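Local coordinates for DNA polymerase (Bacillus phage phi29, PDB 2PY5), which replicates viral DNA from a protein primer, displacing the non-template strand with high processivity and fidelity, and, in its natural form, proofreads with a 3'-5' exonuclease, at residues G245-V250 against S459-G464; I452-T457 against A492-Q497. The protein carries 2 engineered substitutions. All blocks are in the same frame, centred on the assembly; numbering follows the deposited sequence. Where two conformers were deposited one is given.

Both contacts lie in the polymerisation region and belong to one curled antiparallel sheet. From the N terminus, strand 241-250 comes first. After 208 intervening residues, interaction 1 closes a long loop by setting residues 459-464 beside 245-250. Residues 452-457 lie inside that loop, and interaction 2 brings them to 492-497 across a gap of only 34 residues, so the two closures cross rather than nest. Strands 452-456 and 459-463 are successive, antiparallel neighbours: interaction 2 uses the first and interaction 1 the second. Strand 491-496 also pairs with strand 241-250, which completes the circuit. The two contacts meet directly where His461 touches Tyr494 and Ile453.

Interaction 1: G245-V250 against S459-G464; sequences GMVFDV and SIHLTG
Met246 and Leu462 face each other across two antiparallel strands and exchange a pair of backbone hydrogen bonds; Leu462 N to Met246 O is the nearly straight one (2.8 Å, 173° at the hydrogen). Phe248 and Ile460 repeat the exchange two residues on. Between these pairs, Val247 and His461 form a non-hydrogen-bonded pair, where the CA atoms draw closer and CA-H...O contacts take over, such as His461 CA to Met246 O at 3.4 Å. Where strand 459-463 ends, opposite Thr463, Gly245 CA comes within 3.1 Å of Leu462 O; a CB here would clash with that oxygen, so glycine, which has none, fits.

These strands belong to the palm of a B-family polymerase. Residues 245-250 of strand 241-250 bring Asp249 and Val250 to the catalytic magnesium site, and strand 459-463 follows directly on Asp458, which binds the same metal.

Apolar packing differs on the two sheet faces. With Val247 and His461 side by side, Val247 CG2 sits over the centre of the imidazole, 3.8 Å from its centroid and only 9° off the normal, a CH-pi contact. A chi1 of 177° puts CG1 anti to the backbone N and CG2 beside it, and both methyls of this beta-branched residue meet the ring, CG1 near NE2 and CD2. On the other face, Phe248 CB rests 3.9 Å from Ile460 CG1. The Phe248 side chain crosses that of Leu462 at about a right angle, Phe248 CE1 meeting Leu462 CD1 at 3.9 Å. Met246 CG meets Leu462 CB at 4.2 Å, and Met246 SD lies 3.6 Å from Gly464 O. Helix 427-447 packs on Ile460, and His485 of strand 483-489 meets the Phe248 ring.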
loop_
_atom_site.group_PDB
_atom_site.type_symbol
_atom_site.label_atom_id
_atom_site.label_comp_id
_atom_site.label_asym_id
_atom_site.label_seq_id
_atom_site.Cartn_x
_atom_site.Cartn_y
_atom_site.Cartn_z
ATOM N N GLY F 245 17.918 -22.960 3.810
ATOM C CA GLY F 245 16.821 -22.800 2.880
ATOM C C GLY F 245 17.079 -21.653 1.936
ATOM O O GLY F 245 18.141 -21.030 1.977
ATOM N N MET F 246 16.113 -21.364 1.084
ATOM C CA MET F 246 16.322 -20.369 0.045
ATOM C C MET F 246 15.012 -19.692 -0.296
ATOM O O MET F 246 13.938 -20.239 -0.052
ATOM C CB MET F 246 16.957 -21.033 -1.201
ATOM C CG MET F 246 16.062 -22.044 -1.898
ATOM S SD MET F 246 16.920 -23.138 -3.064
ATOM C CE MET F 246 18.038 -21.999 -3.883
ATOM N N VAL F 247 15.131 -18.497 -0.874
ATOM C CA VAL F 247 13.970 -17.676 -1.231
ATOM C C VAL F 247 14.033 -17.329 -2.706
ATOM O O VAL F 247 15.058 -16.915 -3.197
ATOM C CB VAL F 247 13.975 -16.378 -0.415
ATOM C CG1 VAL F 247 12.823 -15.462 -0.807
ATOM C CG2 VAL F 247 13.918 -16.711 1.089
ATOM N N PHE F 248 12.897 -17.493 -3.382
ATOM C CA PHE F 248 12.713 -17.053 -4.756
ATOM C C PHE F 248 11.646 -15.975 -4.775
ATOM O O PHE F 248 10.651 -16.089 -4.066
ATOM C CB PHE F 248 12.258 -18.211 -5.620
ATOM C CG PHE F 248 13.280 -19.301 -5.764
ATOM C CD1 PHE F 248 13.300 -20.375 -4.882
ATOM C CD2 PHE F 248 14.213 -19.267 -6.794
ATOM C CE1 PHE F 248 14.234 -21.384 -5.024
ATOM C CE2 PHE F 248 15.135 -20.281 -6.942
ATOM C CZ PHE F 248 15.146 -21.338 -6.033
ATOM N N ASP F 249 11.854 -14.956 -5.620
ATOM C CA ASP F 249 10.944 -13.831 -5.725
ATOM C C ASP F 249 10.694 -13.546 -7.205
ATOM O O ASP F 249 11.641 -13.393 -7.960
ATOM C CB ASP F 249 11.584 -12.629 -5.028
ATOM C CG ASP F 249 10.638 -11.476 -4.826
ATOM O OD1 ASP F 249 9.463 -11.556 -5.233
ATOM O OD2 ASP F 249 11.082 -10.471 -4.226
ATOM N N VAL F 250 9.422 -13.464 -7.603
ATOM C CA VAL F 250 9.122 -13.138 -9.003
ATOM C C VAL F 250 9.650 -11.729 -9.309
ATOM O O VAL F 250 9.510 -10.817 -8.499
ATOM C CB VAL F 250 7.620 -13.210 -9.293
ATOM C CG1 VAL F 250 7.336 -12.841 -10.765
ATOM C CG2 VAL F 250 7.070 -14.591 -8.951
ATOM N N SER F 459 6.666 -14.399 -3.494
ATOM C CA SER F 459 7.861 -15.057 -3.006
ATOM C C SER F 459 7.535 -16.421 -2.459
ATOM O O SER F 459 6.490 -16.629 -1.864
ATOM C CB SER F 459 8.535 -14.229 -1.930
ATOM O OG SER F 459 8.876 -12.942 -2.419
ATOM N N ILE F 460 8.435 -17.359 -2.712
ATOM C CA ILE F 460 8.338 -18.693 -2.111
ATOM C C ILE F 460 9.645 -19.014 -1.380
ATOM O O ILE F 460 10.736 -18.723 -1.849
ATOM C CB ILE F 460 8.001 -19.809 -3.127
ATOM C CG1 ILE F 460 9.070 -19.952 -4.217
ATOM C CG2 ILE F 460 6.615 -19.532 -3.742
ATOM C CD1 ILE F 460 8.771 -21.094 -5.199
ATOM N N HIS F 461 9.503 -19.609 -0.206
ATOM C CA HIS F 461 10.629 -19.954 0.653
ATOM C C HIS F 461 10.662 -21.468 0.758
ATOM O O HIS F 461 9.640 -22.075 1.109
ATOM C CB HIS F 461 10.424 -19.387 2.059
ATOM C CG HIS F 461 10.327 -17.890 2.128
ATOM N ND1 HIS F 461 10.774 -17.179 3.222
ATOM C CD2 HIS F 461 9.813 -16.976 1.271
ATOM C CE1 HIS F 461 10.549 -15.894 3.029
ATOM N NE2 HIS F 461 9.967 -15.738 1.852
ATOM N N LEU F 462 11.826 -22.065 0.489
ATOM C CA LEU F 462 12.002 -23.524 0.458
ATOM C C LEU F 462 13.076 -23.958 1.445
ATOM O O LEU F 462 14.042 -23.237 1.683
ATOM C CB LEU F 462 12.467 -23.975 -0.932
ATOM C CG LEU F 462 11.653 -23.591 -2.170
ATOM C CD1 LEU F 462 12.262 -24.267 -3.401
ATOM C CD2 LEU F 462 10.197 -23.950 -2.011
ATOM N N THR F 463 12.943 -25.180 1.960
ATOM C CA THR F 463 14.068 -25.831 2.627
ATOM C C THR F 463 15.135 -26.211 1.583
ATOM O O THR F 463 14.841 -26.345 0.392
ATOM C CB THR F 463 13.635 -27.095 3.383
ATOM O OG1 THR F 463 13.043 -28.022 2.467
ATOM C CG2 THR F 463 12.635 -26.768 4.495
ATOM N N GLY F 464 16.381 -26.361 2.019
ATOM C CA GLY F 464 17.471 -26.711 1.107
ATOM C C GLY F 464 18.018 -25.548 0.299
ATOM O O GLY F 464 17.412 -24.477 0.233
#

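Interaction 2: I452-T457 against A492-Q497; sequences IIYCDT and AKYLRQ. With EDO (1,2-ethanediol), chain U.
Tyr494 OH is gripped twice, by His461 ND1 and by Gln502 NE2, which fixes the phenol end of a ring that packs against Ile453 and Tyr454. Those two residues form a classic beta bulge opposite His461, where strand 452-456 enters the YCDTD motif of the polymerase palm, of which Tyr454 is the first residue. The bulge turns two successive side chains toward 492-497, where a regular strand would alternate them. They span a gap of 9.1 Å between strand axes inclined at 59°, too wide for backbone pairing, so large residues suit it.

Ile453 CG2, a beta-branch methyl, lies 3.7 Å above one face of the Tyr494 ring, offset toward the rim, in a CH-pi contact. The Tyr454 and Tyr494 rings meet obliquely, their planes at 43°, with Tyr454 CB 3.8 Å from Tyr494 CE2.

Farther along the motif, Asp456, a ligand of the catalytic magnesium, is held by Thr231 and a salt bridge to Lys498. In Tyr454, CG stands anti to the backbone N (chi1 178°), which starts the ring toward Gln497; its OH bonds Lys498 N, and Gln497 CA lies at the ring edge, 4.0 Å from Tyr454 CE1.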
loop_
_atom_site.group_PDB
_atom_site.type_symbol
_atom_site.label_atom_id
_atom_site.label_comp_id
_atom_site.label_asym_id
_atom_site.label_seq_id
_atom_site.Cartn_x
_atom_site.Cartn_y
_atom_site.Cartn_z
ATOM N N ILE F 452 8.329 -26.760 0.381
ATOM C CA ILE F 452 7.707 -25.455 0.596
ATOM C C ILE F 452 7.500 -25.143 2.079
ATOM O O ILE F 452 6.891 -25.922 2.819
ATOM C CB ILE F 452 6.378 -25.299 -0.185
ATOM C CG1 ILE F 452 5.901 -23.849 -0.168
ATOM C CG2 ILE F 452 5.273 -26.245 0.377
ATOM C CD1 ILE F 452 6.804 -22.867 -0.929
ATOM N N ILE F 453 8.032 -23.992 2.491
ATOM C CA ILE F 453 7.856 -23.478 3.843
ATOM C C ILE F 453 6.754 -22.422 3.897
ATOM O O ILE F 453 5.855 -22.488 4.747
ATOM C CB ILE F 453 9.154 -22.804 4.375
ATOM C CG1 ILE F 453 10.340 -23.762 4.368
ATOM C CG2 ILE F 453 8.935 -22.265 5.814
ATOM C CD1 ILE F 453 11.714 -23.028 4.522
ATOM N N TYR F 454 6.832 -21.450 2.984
ATOM C CA TYR F 454 6.118 -20.185 3.141
ATOM C C TYR F 454 5.985 -19.488 1.806
ATOM O O TYR F 454 6.911 -19.526 1.010
ATOM C CB TYR F 454 6.932 -19.306 4.103
ATOM C CG TYR F 454 6.407 -17.919 4.371
ATOM C CD1 TYR F 454 5.271 -17.720 5.124
ATOM C CD2 TYR F 454 7.038 -16.794 3.846
ATOM C CE1 TYR F 454 4.774 -16.445 5.372
ATOM C CE2 TYR F 454 6.564 -15.518 4.114
ATOM C CZ TYR F 454 5.440 -15.342 4.863
ATOM O OH TYR F 454 4.939 -14.073 5.116
ATOM N N CYS F 455 4.834 -18.867 1.574
ATOM C CA CYS F 455 4.622 -17.992 0.425
ATOM C C CYS F 455 4.170 -16.631 0.909
ATOM O O CYS F 455 3.371 -16.541 1.838
ATOM C CB CYS F 455 3.496 -18.535 -0.453
ATOM S SG CYS F 455 3.777 -20.184 -1.122
ATOM N N ASP F 456 4.641 -15.585 0.244
ATOM C CA ASP F 456 4.056 -14.266 0.435
ATOM C C ASP F 456 4.026 -13.471 -0.854
ATOM O O ASP F 456 5.005 -12.807 -1.206
ATOM C CB ASP F 456 4.775 -13.454 1.500
ATOM C CG ASP F 456 4.074 -12.112 1.771
ATOM O OD1 ASP F 456 2.917 -11.938 1.292
ATOM O OD2 ASP F 456 4.653 -11.238 2.458
ATOM N N THR F 457 2.889 -13.568 -1.537
ATOM C CA THR F 457 2.519 -12.730 -2.673
ATOM C C THR F 457 3.304 -13.046 -3.912
ATOM O O THR F 457 2.734 -13.580 -4.856
ATOM C CB THR F 457 2.559 -11.227 -2.343
ATOM O OG1 THR F 457 1.699 -10.983 -1.239
ATOM C CG2 THR F 457 2.069 -10.390 -3.545
ATOM N N ALA F 492 16.413 -20.394 10.051
ATOM C CA ALA F 492 15.236 -19.537 10.020
ATOM C C ALA F 492 14.241 -20.018 11.072
ATOM O O ALA F 492 14.368 -21.111 11.621
ATOM C CB ALA F 492 14.610 -19.531 8.631
ATOM N N LYS F 493 13.274 -19.158 11.379
ATOM C CA LYS F 493 12.152 -19.521 12.219
ATOM C C LYS F 493 10.931 -18.714 11.789
ATOM O O LYS F 493 10.976 -17.479 11.709
ATOM C CB LYS F 493 12.451 -19.311 13.702
ATOM C CG LYS F 493 11.310 -19.831 14.610
ATOM C CD LYS F 493 11.585 -19.587 16.080
ATOM C CE LYS F 493 12.463 -20.651 16.721
ATOM N NZ LYS F 493 12.360 -20.554 18.207
ATOM N N TYR F 494 9.871 -19.440 11.443
ATOM C CA TYR F 494 8.617 -18.864 10.969
ATOM C C TYR F 494 7.545 -19.139 12.017
ATOM O O TYR F 494 7.282 -20.287 12.374
ATOM C CB TYR F 494 8.187 -19.500 9.638
ATOM C CG TYR F 494 9.129 -19.244 8.483
ATOM C CD1 TYR F 494 10.338 -19.944 8.375
ATOM C CD2 TYR F 494 8.819 -18.313 7.506
ATOM C CE1 TYR F 494 11.212 -19.710 7.293
ATOM C CE2 TYR F 494 9.671 -18.083 6.428
ATOM C CZ TYR F 494 10.869 -18.774 6.344
ATOM O OH TYR F 494 11.725 -18.550 5.297
ATOM N N LEU F 495 6.951 -18.078 12.544
ATOM C CA LEU F 495 5.952 -18.224 13.605
ATOM C C LEU F 495 4.538 -18.160 13.056
ATOM O O LEU F 495 3.673 -18.936 13.465
ATOM C CB LEU F 495 6.144 -17.127 14.644
ATOM C CG LEU F 495 7.499 -17.047 15.327
ATOM C CD1 LEU F 495 7.526 -15.872 16.292
ATOM C CD2 LEU F 495 7.881 -18.354 16.038
ATOM N N ARG F 496 4.309 -17.199 12.165
ATOM C CA ARG F 496 3.000 -16.932 11.552
ATOM C C ARG F 496 3.213 -16.356 10.167
ATOM O O ARG F 496 4.346 -16.014 9.795
ATOM C CB ARG F 496 2.233 -15.891 12.382
ATOM C CG ARG F 496 2.027 -16.228 13.842
ATOM C CD ARG F 496 0.932 -17.258 13.989
ATOM N NE ARG F 496 0.571 -17.490 15.382
ATOM C CZ ARG F 496 1.082 -18.441 16.156
ATOM N NH1 ARG F 496 2.002 -19.276 15.696
ATOM N NH2 ARG F 496 0.667 -18.566 17.412
ATOM N N GLN F 497 2.122 -16.203 9.417
ATOM C CA GLN F 497 2.147 -15.410 8.190
ATOM C C GLN F 497 2.801 -14.066 8.497
ATOM O O GLN F 497 2.520 -13.450 9.538
ATOM C CB GLN F 497 0.729 -15.177 7.635
ATOM C CG GLN F 497 0.077 -16.418 7.061
ATOM C CD GLN F 497 -1.450 -16.343 6.983
ATOM O OE1 GLN F 497 -2.058 -16.810 6.011
ATOM N NE2 GLN F 497 -2.078 -15.785 8.022
HETATM C C1 EDO U . 5.471 -9.347 -1.203
HETATM O O1 EDO U . 4.966 -8.017 -1.042
HETATM C C2 EDO U . 6.969 -9.405 -0.905
HETATM O O2 EDO U . 7.354 -10.658 -0.306
#